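Local coordinates for protein alpha-fucosidase (Bifidobacterium bifidum, PDB 2EAB) that probably releases alpha-1,2-linked L-fucose from glycans by hydrolysis, this chain being the catalytic portion of a much longer, probably membrane-bound protein, at residues L582-L587 / L639-V644; S681-L686 / T705-R710. All coordinates share one frame; numbering follows the deposited sequence.

Interaction 1: L582-L587 / L639-V644; sequences LVWQML and LKPIEV
L639 and W584 carry most of this contact, with P641 completing it, where the outgoing end of helix 632-639 and the loop behind it lean on helix 577-596 in the glycoside hydrolase family 95 catalytic domain, an (alpha/alpha)6-barrel fold. It works as an example of how a chain leaving a helix can stay packed on its neighbour. L639 sends one methyl, CD1, into the surface of the helix; chi2 of 165° extends that branch away from its own backbone. L639 CD1 lies 3.6 Å from W584 N and 3.8 Å from W584 CB, so it presses on the main chain at the root of the tryptophan and meets the indole at an edge, near its plane. On the neighbouring turn L639 CD1 also reaches L587 CD1, at 4.3 Å. K640 then takes positive phi, the first residue to break from helical geometry, and the turn in the chain brings P641 back against the same tryptophan. P641 CG sits over one face of the indole, 4.2 Å from the centroid of the W584 five-membered ring and 25° off the ring normal, a CH-pi contact. W584 CG stands anti to its backbone N (chi1 -177°), and it is at this atom that P641 CG makes its 4.0 Å approach. No hydrogen bond joins the two segments; the polar work is done from outside, R557 binding the carbonyl oxygens of L639 and K640. W584 also touches D690, a calcium ligand in another structure of this protein, although no calcium is bound there in this model, and Q585 NE2 hydrogen-bonds to D690 OD1. V583 and L639 cross at about a right angle, V583 CG1 lying 4.1 Å from L639 CD1.

Interaction 2: S681-L686 / T705-R710; sequences SHLLGL and TSLRYR. With EDO (1,2-ethanediol), chain D.
H682 and R710 reach toward each other tip to tip, H682 CE1 lying over one face of the guanidinium, 3.4 Å from R710 NH2, with the two planes 28° apart. The pair joins the turn 681-686 to helix 697-711 in the catalytic domain and illustrates how a buried polar cluster can sit beside a leucine seam. H682 CG occupies the crowded position between backbone N and carbonyl carbon (chi1 62°), and L683 CG rests 4.0 Å above the H682 ring plane, over its centre. R710 reaches the ring through a chain bent at chi2 (74°) and again at chi3. Its NE binds the carbonyl of H679, and NH2 forms a salt bridge with E652, so the cation is held from outside the two segments. The oxygen of water 2, in the plane of the imidazole, lies 2.9 Å from H682 NE2 and 2.7 Å from S706 OG; that hydroxyl also accepts from the backbone N of I650. Water 1 accepts from S681 N and, weakly, from R710 NH2. On the apolar side L683 CD1 lies 3.7 Å from L707 CD2, while L686 CD2 meets L707 CD1 tip to tip at 3.8 Å. The CB of S681 points away from the helix, and S681 OG accepts a 2.8 Å hydrogen bond from O1 of an ethanediol, probably from the crystallisation liquor, and also hydrogen-bonds to P566 O. With no direct hydrogen bond between the segments, two waters, one weakly held by R710, the H682–R710 contact and leucine packing link them; the arginine charge, partly offset by E652, may disfavour a second positive charge on H682.

Both contacts are buried in the same catalytic domain and lie in series along the chain, their centres 14 Å apart. They share helix 577-596: interaction 1 packs a loop directly on it, while in interaction 2 the turn 681-686 lies between that helix and helix 697-711. They meet where L582 CD2 packs against L684 CD1 at 3.8 Å, and I650 touches I642 of the first and hydrogen-bonds to S706 of the second. Their chemistry differs: 582-587 / 639-644 is purely apolar and aromatic, its tryptophan partly exposed near a calcium site known from another structure of the protein and not occupied here, whereas 681-686 / 705-710 mixes leucines with a charged group and bridging water, all its touching residues being buried.

Interaction 1: L582-L587 / L639-V644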
ATOM      1  N   LEU A 582     -11.997   2.101 -14.400  1.00  6.07           N
ATOM      2  CA  LEU A 582     -12.227   1.927 -12.972  1.00  6.16           C
ATOM      3  C   LEU A 582     -13.695   1.650 -12.658  1.00  6.21           C
ATOM      4  O   LEU A 582     -14.009   0.779 -11.840  1.00  6.38           O
ATOM      5  CB  LEU A 582     -11.735   3.143 -12.188  1.00  6.24           C
ATOM      6  CG  LEU A 582     -10.213   3.279 -12.112  1.00  6.14           C
ATOM      7  CD1 LEU A 582      -9.843   4.579 -11.432  1.00  6.01           C
ATOM      8  CD2 LEU A 582      -9.572   2.095 -11.397  1.00  7.19           C
ATOM      9  N   VAL A 583     -14.604   2.385 -13.291  1.00  6.02           N
ATOM     10  CA  VAL A 583     -16.029   2.175 -13.024  1.00  6.87           C
ATOM     11  C   VAL A 583     -16.485   0.817 -13.562  1.00  6.56           C
ATOM     12  O   VAL A 583     -17.257   0.113 -12.903  1.00  6.60           O
ATOM     13  CB  VAL A 583     -16.893   3.354 -13.531  1.00  7.01           C
ATOM     14  CG1 VAL A 583     -18.388   3.050 -13.387  1.00  8.08           C
ATOM     15  CG2 VAL A 583     -16.542   4.613 -12.750  1.00  8.08           C
ATOM     16  N   TRP A 584     -15.978   0.447 -14.736  1.00  6.65           N
ATOM     17  CA  TRP A 584     -16.240  -0.873 -15.301  1.00  6.50           C
ATOM     18  C   TRP A 584     -15.810  -1.965 -14.322  1.00  6.36           C
ATOM     19  O   TRP A 584     -16.569  -2.909 -14.067  1.00  6.28           O
ATOM     20  CB  TRP A 584     -15.526  -1.018 -16.641  1.00  7.08           C
ATOM     21  CG  TRP A 584     -15.778  -2.312 -17.356  1.00  7.42           C
ATOM     22  CD1 TRP A 584     -16.743  -2.564 -18.289  1.00  7.99           C
ATOM     23  CD2 TRP A 584     -15.037  -3.529 -17.209  1.00  7.25           C
ATOM     24  NE1 TRP A 584     -16.649  -3.863 -18.728  1.00  8.28           N
ATOM     25  CE2 TRP A 584     -15.608  -4.476 -18.086  1.00  8.13           C
ATOM     26  CE3 TRP A 584     -13.935  -3.907 -16.430  1.00  8.01           C
ATOM     27  CZ2 TRP A 584     -15.122  -5.785 -18.195  1.00  8.86           C
ATOM     28  CZ3 TRP A 584     -13.455  -5.208 -16.538  1.00  8.51           C
ATOM     29  CH2 TRP A 584     -14.044  -6.129 -17.423  1.00  9.11           C
ATOM     30  N   GLN A 585     -14.612  -1.825 -13.756  1.00  6.37           N
ATOM     31  CA  GLN A 585     -14.107  -2.829 -12.828  1.00  6.40           C
ATOM     32  C   GLN A 585     -14.944  -2.899 -11.563  1.00  6.18           C
ATOM     33  O   GLN A 585     -15.190  -3.994 -11.040  1.00  6.44           O
ATOM     34  CB  GLN A 585     -12.650  -2.570 -12.458  1.00  6.18           C
ATOM     35  CG  GLN A 585     -11.957  -3.815 -11.939  1.00  7.05           C
ATOM     36  CD  GLN A 585     -11.764  -4.842 -13.036  1.00  7.13           C
ATOM     37  OE1 GLN A 585     -11.021  -4.611 -13.983  1.00  7.64           O
ATOM     38  NE2 GLN A 585     -12.463  -5.971 -12.932  1.00  8.91           N
ATOM     39  N   MET A 586     -15.372  -1.738 -11.066  1.00  6.08           N
ATOM     40  CA  MET A 586     -16.196  -1.696  -9.866  1.00  6.34           C
ATOM     41  C   MET A 586     -17.521  -2.415 -10.087  1.00  6.19           C
ATOM     42  O   MET A 586     -17.948  -3.206  -9.253  1.00  5.99           O
ATOM     43  CB  MET A 586     -16.450  -0.262  -9.409  1.00  6.42           C
ATOM     44  CG  MET A 586     -17.267  -0.204  -8.131  1.00  6.88           C
ATOM     45  SD  MET A 586     -17.672   1.456  -7.610  1.00  6.71           S
ATOM     46  CE  MET A 586     -18.719   2.014  -8.966  1.00  8.23           C
ATOM     47  N   LEU A 587     -18.178  -2.122 -11.204  1.00  6.29           N
ATOM     48  CA  LEU A 587     -19.447  -2.781 -11.504  1.00  6.71           C
ATOM     49  C   LEU A 587     -19.255  -4.284 -11.684  1.00  6.85           C
ATOM     50  O   LEU A 587     -20.097  -5.076 -11.261  1.00  7.13           O
ATOM     51  CB  LEU A 587     -20.115  -2.154 -12.729  1.00  6.88           C
ATOM     52  CG  LEU A 587     -20.586  -0.703 -12.562  1.00  6.93           C
ATOM     53  CD1 LEU A 587     -21.059  -0.142 -13.891  1.00  8.21           C
ATOM     54  CD2 LEU A 587     -21.683  -0.578 -11.501  1.00  8.58           C
ATOM     55  N   LEU A 639     -20.271   1.105 -21.039  1.00  8.47           N
ATOM     56  CA  LEU A 639     -19.073   1.922 -20.853  1.00  8.70           C
ATOM     57  C   LEU A 639     -18.106   1.808 -22.024  1.00  9.03           C
ATOM     58  O   LEU A 639     -17.480   2.800 -22.416  1.00  8.77           O
ATOM     59  CB  LEU A 639     -18.379   1.578 -19.534  1.00  8.88           C
ATOM     60  CG  LEU A 639     -19.140   1.979 -18.266  1.00  8.35           C
ATOM     61  CD1 LEU A 639     -18.557   1.274 -17.059  1.00  8.56           C
ATOM     62  CD2 LEU A 639     -19.131   3.493 -18.056  1.00  9.32           C
ATOM     63  N   LYS A 640     -17.988   0.601 -22.580  1.00  9.14           N
ATOM     64  CA  LYS A 640     -17.047   0.333 -23.676  1.00 10.03           C
ATOM     65  C   LYS A 640     -15.702   1.017 -23.405  1.00  9.15           C
ATOM     66  O   LYS A 640     -15.237   1.846 -24.196  1.00  9.16           O
ATOM     67  CB  LYS A 640     -17.641   0.774 -25.018  1.00 10.06           C
ATOM     68  CG  LYS A 640     -18.823  -0.080 -25.474  1.00 12.25           C
ATOM     69  CD  LYS A 640     -19.516   0.487 -26.710  1.00 13.39           C
ATOM     70  CE  LYS A 640     -18.575   0.722 -27.881  1.00 17.75           C
ATOM     71  NZ  LYS A 640     -19.216   1.609 -28.903  1.00 19.83           N
ATOM     72  N   PRO A 641     -15.067   0.670 -22.271  1.00  8.82           N
ATOM     73  CA  PRO A 641     -13.926   1.459 -21.809  1.00  8.68           C
ATOM     74  C   PRO A 641     -12.687   1.425 -22.704  1.00  8.70           C
ATOM     75  O   PRO A 641     -11.930   2.406 -22.734  1.00  8.73           O
ATOM     76  CB  PRO A 641     -13.613   0.849 -20.438  1.00  8.65           C
ATOM     77  CG  PRO A 641     -14.161  -0.537 -20.505  1.00  9.64           C
ATOM     78  CD  PRO A 641     -15.379  -0.441 -21.349  1.00  9.02           C
ATOM     79  N   ILE A 642     -12.482   0.315 -23.409  1.00  8.98           N
ATOM     80  CA  ILE A 642     -11.282   0.151 -24.227  1.00  9.50           C
ATOM     81  C   ILE A 642     -11.555   0.341 -25.708  1.00 10.13           C
ATOM     82  O   ILE A 642     -12.433  -0.314 -26.279  1.00 10.47           O
ATOM     83  CB  ILE A 642     -10.615  -1.238 -24.025  1.00  9.56           C
ATOM     84  CG1 ILE A 642     -10.260  -1.476 -22.554  1.00  9.94           C
ATOM     85  CG2 ILE A 642      -9.386  -1.399 -24.936  1.00  9.50           C
ATOM     86  CD1 ILE A 642      -9.329  -0.432 -21.924  1.00 10.45           C
ATOM     87  N   GLU A 643     -10.784   1.233 -26.321  1.00 10.44           N
ATOM     88  CA  GLU A 643     -10.744   1.373 -27.772  1.00 11.36           C
ATOM     89  C   GLU A 643      -9.296   1.391 -28.216  1.00 11.04           C
ATOM     90  O   GLU A 643      -8.460   2.071 -27.611  1.00 11.18           O
ATOM     91  CB  GLU A 643     -11.432   2.657 -28.226  1.00 12.17           C
ATOM     92  CG  GLU A 643     -12.937   2.610 -28.140  1.00 14.41           C
ATOM     93  CD  GLU A 643     -13.619   3.704 -28.938  1.00 16.24           C
ATOM     94  OE1 GLU A 643     -12.932   4.619 -29.450  1.00 17.69           O
ATOM     95  OE2 GLU A 643     -14.856   3.648 -29.042  1.00 17.53           O
ATOM     96  N   VAL A 644      -9.001   0.637 -29.270  1.00 11.11           N
ATOM     97  CA  VAL A 644      -7.677   0.642 -29.874  1.00 11.12           C
ATOM     98  C   VAL A 644      -7.648   1.717 -30.957  1.00 10.96           C
ATOM     99  O   VAL A 644      -8.523   1.760 -31.825  1.00 11.57           O
ATOM    100  CB  VAL A 644      -7.314  -0.743 -30.462  1.00 11.07           C
ATOM    101  CG1 VAL A 644      -5.939  -0.712 -31.113  1.00 11.22           C
ATOM    102  CG2 VAL A 644      -7.362  -1.813 -29.373  1.00 11.19           C
TER

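Interaction 2: S681-L686 / T705-R710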
ATOM      1  N   SER A 681      -2.552   6.486 -16.842  1.00  7.36           N
ATOM      2  CA  SER A 681      -3.846   6.372 -16.174  1.00  7.17           C
ATOM      3  C   SER A 681      -4.850   5.523 -16.941  1.00  6.99           C
ATOM      4  O   SER A 681      -5.782   4.979 -16.360  1.00  7.15           O
ATOM      5  CB  SER A 681      -4.425   7.759 -15.900  1.00  7.25           C
ATOM      6  OG  SER A 681      -3.573   8.498 -15.043  1.00  7.12           O
ATOM      7  N   HIS A 682      -4.641   5.407 -18.246  1.00  6.50           N
ATOM      8  CA  HIS A 682      -5.527   4.630 -19.102  1.00  6.35           C
ATOM      9  C   HIS A 682      -5.201   3.133 -19.150  1.00  6.27           C
ATOM     10  O   HIS A 682      -5.873   2.376 -19.861  1.00  6.73           O
ATOM     11  CB  HIS A 682      -5.513   5.212 -20.515  1.00  6.64           C
ATOM     12  CG  HIS A 682      -4.172   5.170 -21.176  1.00  7.25           C
ATOM     13  ND1 HIS A 682      -3.019   5.595 -20.552  1.00  8.03           N
ATOM     14  CD2 HIS A 682      -3.808   4.776 -22.418  1.00  7.71           C
ATOM     15  CE1 HIS A 682      -2.000   5.449 -21.380  1.00  8.25           C
ATOM     16  NE2 HIS A 682      -2.453   4.954 -22.520  1.00  8.26           N
ATOM     17  N   LEU A 683      -4.195   2.702 -18.393  1.00  6.35           N
ATOM     18  CA  LEU A 683      -3.807   1.293 -18.397  1.00  6.45           C
ATOM     19  C   LEU A 683      -4.177   0.538 -17.121  1.00  6.44           C
ATOM     20  O   LEU A 683      -3.731  -0.586 -16.916  1.00  6.50           O
ATOM     21  CB  LEU A 683      -2.318   1.135 -18.722  1.00  6.90           C
ATOM     22  CG  LEU A 683      -1.885   1.642 -20.103  1.00  7.26           C
ATOM     23  CD1 LEU A 683      -0.407   1.394 -20.304  1.00  8.12           C
ATOM     24  CD2 LEU A 683      -2.697   1.014 -21.239  1.00  9.26           C
ATOM     25  N   LEU A 684      -5.029   1.126 -16.284  1.00  6.16           N
ATOM     26  CA  LEU A 684      -5.454   0.461 -15.055  1.00  6.64           C
ATOM     27  C   LEU A 684      -6.258  -0.812 -15.305  1.00  6.58           C
ATOM     28  O   LEU A 684      -6.351  -1.669 -14.423  1.00  6.39           O
ATOM     29  CB  LEU A 684      -6.217   1.429 -14.147  1.00  6.48           C
ATOM     30  CG  LEU A 684      -5.445   2.689 -13.752  1.00  6.37           C
ATOM     31  CD1 LEU A 684      -6.265   3.509 -12.765  1.00  7.05           C
ATOM     32  CD2 LEU A 684      -4.060   2.370 -13.177  1.00  6.73           C
ATOM     33  N   GLY A 685      -6.823  -0.935 -16.503  1.00  6.48           N
ATOM     34  CA  GLY A 685      -7.509  -2.161 -16.912  1.00  6.61           C
ATOM     35  C   GLY A 685      -6.576  -3.335 -17.165  1.00  6.58           C
ATOM     36  O   GLY A 685      -7.004  -4.495 -17.125  1.00  7.01           O
ATOM     37  N   LEU A 686      -5.310  -3.024 -17.465  1.00  6.44           N
ATOM     38  CA  LEU A 686      -4.231  -4.010 -17.598  1.00  6.73           C
ATOM     39  C   LEU A 686      -3.675  -4.416 -16.230  1.00  6.43           C
ATOM     40  O   LEU A 686      -3.463  -5.603 -15.959  1.00  6.73           O
ATOM     41  CB  LEU A 686      -3.106  -3.448 -18.477  1.00  7.04           C
ATOM     42  CG  LEU A 686      -1.773  -4.209 -18.456  1.00  7.38           C
ATOM     43  CD1 LEU A 686      -1.896  -5.553 -19.145  1.00  7.34           C
ATOM     44  CD2 LEU A 686      -0.673  -3.390 -19.102  1.00  7.42           C
ATOM     45  N   THR A 705       1.822  -1.918 -26.863  1.00  8.58           N
ATOM     46  CA  THR A 705       2.182  -0.761 -27.688  1.00  9.02           C
ATOM     47  C   THR A 705       2.153   0.523 -26.857  1.00  8.63           C
ATOM     48  O   THR A 705       3.095   1.314 -26.892  1.00  8.80           O
ATOM     49  CB  THR A 705       1.261  -0.662 -28.908  1.00  9.14           C
ATOM     50  OG1 THR A 705       1.494  -1.800 -29.745  1.00 10.59           O
ATOM     51  CG2 THR A 705       1.526   0.607 -29.716  1.00 10.12           C
ATOM     52  N   SER A 706       1.082   0.704 -26.084  1.00  8.23           N
ATOM     53  CA  SER A 706       0.976   1.851 -25.181  1.00  7.84           C
ATOM     54  C   SER A 706       2.131   1.907 -24.187  1.00  7.88           C
ATOM     55  O   SER A 706       2.716   2.974 -23.969  1.00  7.97           O
ATOM     56  CB  SER A 706      -0.354   1.823 -24.431  1.00  7.99           C
ATOM     57  OG  SER A 706      -1.427   2.130 -25.298  1.00  8.31           O
ATOM     58  N   LEU A 707       2.448   0.765 -23.575  1.00  7.81           N
ATOM     59  CA  LEU A 707       3.556   0.674 -22.631  1.00  8.18           C
ATOM     60  C   LEU A 707       4.895   1.016 -23.269  1.00  8.52           C
ATOM     61  O   LEU A 707       5.709   1.708 -22.662  1.00  8.56           O
ATOM     62  CB  LEU A 707       3.631  -0.723 -22.015  1.00  8.28           C
ATOM     63  CG  LEU A 707       2.588  -1.089 -20.960  1.00  7.80           C
ATOM     64  CD1 LEU A 707       2.648  -2.574 -20.686  1.00  8.29           C
ATOM     65  CD2 LEU A 707       2.793  -0.304 -19.672  1.00  8.12           C
ATOM     66  N   ARG A 708       5.127   0.527 -24.487  1.00  8.67           N
ATOM     67  CA  ARG A 708       6.393   0.785 -25.172  1.00  9.74           C
ATOM     68  C   ARG A 708       6.607   2.279 -25.398  1.00  9.44           C
ATOM     69  O   ARG A 708       7.691   2.796 -25.122  1.00  9.64           O
ATOM     70  CB  ARG A 708       6.503   0.008 -26.488  1.00  9.93           C
ATOM     71  CG  ARG A 708       6.748  -1.489 -26.308  1.00 10.82           C
ATOM     72  CD  ARG A 708       7.205  -2.161 -27.601  1.00 12.17           C
ATOM     73  NE  ARG A 708       6.322  -1.874 -28.731  1.00 16.24           N
ATOM     74  CZ  ARG A 708       5.234  -2.572 -29.047  1.00 17.08           C
ATOM     75  NH1 ARG A 708       4.868  -3.621 -28.321  1.00 17.78           N
ATOM     76  NH2 ARG A 708       4.507  -2.216 -30.101  1.00 17.40           N
ATOM     77  N   TYR A 709       5.578   2.970 -25.884  1.00  9.66           N
ATOM     78  CA  TYR A 709       5.680   4.413 -26.069  1.00  9.87           C
ATOM     79  C   TYR A 709       5.955   5.140 -24.754  1.00  9.80           C
ATOM     80  O   TYR A 709       6.756   6.073 -24.712  1.00  9.91           O
ATOM     81  CB  TYR A 709       4.421   4.979 -26.718  1.00 10.39           C
ATOM     82  CG  TYR A 709       4.341   4.803 -28.217  1.00 11.14           C
ATOM     83  CD1 TYR A 709       5.195   5.504 -29.073  1.00 12.69           C
ATOM     84  CD2 TYR A 709       3.384   3.964 -28.784  1.00 11.40           C
ATOM     85  CE1 TYR A 709       5.111   5.354 -30.459  1.00 12.96           C
ATOM     86  CE2 TYR A 709       3.290   3.809 -30.165  1.00 12.38           C
ATOM     87  CZ  TYR A 709       4.155   4.505 -30.998  1.00 12.55           C
ATOM     88  OH  TYR A 709       4.068   4.357 -32.364  1.00 13.54           O
ATOM     89  N   ARG A 710       5.295   4.715 -23.678  1.00  9.55           N
ATOM     90  CA  ARG A 710       5.471   5.384 -22.389  1.00  9.80           C
ATOM     91  C   ARG A 710       6.816   5.104 -21.717  1.00  9.89           C
ATOM     92  O   ARG A 710       7.346   5.969 -21.020  1.00 10.90           O
ATOM     93  CB  ARG A 710       4.341   5.024 -21.429  1.00  9.65           C
ATOM     94  CG  ARG A 710       3.865   6.197 -20.578  1.00 12.91           C
ATOM     95  CD  ARG A 710       3.041   7.186 -21.396  1.00  9.39           C
ATOM     96  NE  ARG A 710       1.849   7.629 -20.670  1.00  8.50           N
ATOM     97  CZ  ARG A 710       0.674   7.893 -21.233  1.00  8.00           C
ATOM     98  NH1 ARG A 710       0.507   7.778 -22.548  1.00  8.57           N
ATOM     99  NH2 ARG A 710      -0.346   8.267 -20.467  1.00  8.01           N
TER
HETATM  100  C1  EDO D4804      -3.545   6.922 -11.892  1.00 29.74           C
HETATM  101  O1  EDO D4804      -2.414   7.414 -12.769  1.00 30.59           O
HETATM  102  C2  EDO D4804      -4.221   8.227 -11.314  1.00 30.60           C
HETATM  103  O2  EDO D4804      -3.267   8.870 -10.349  1.00 27.98           O
HETATM  104  O   HOH W   1      -1.881   9.135 -17.958  1.00  7.69           O
HETATM  105  O   HOH W   2      -1.221   4.835 -25.133  1.00  7.67           O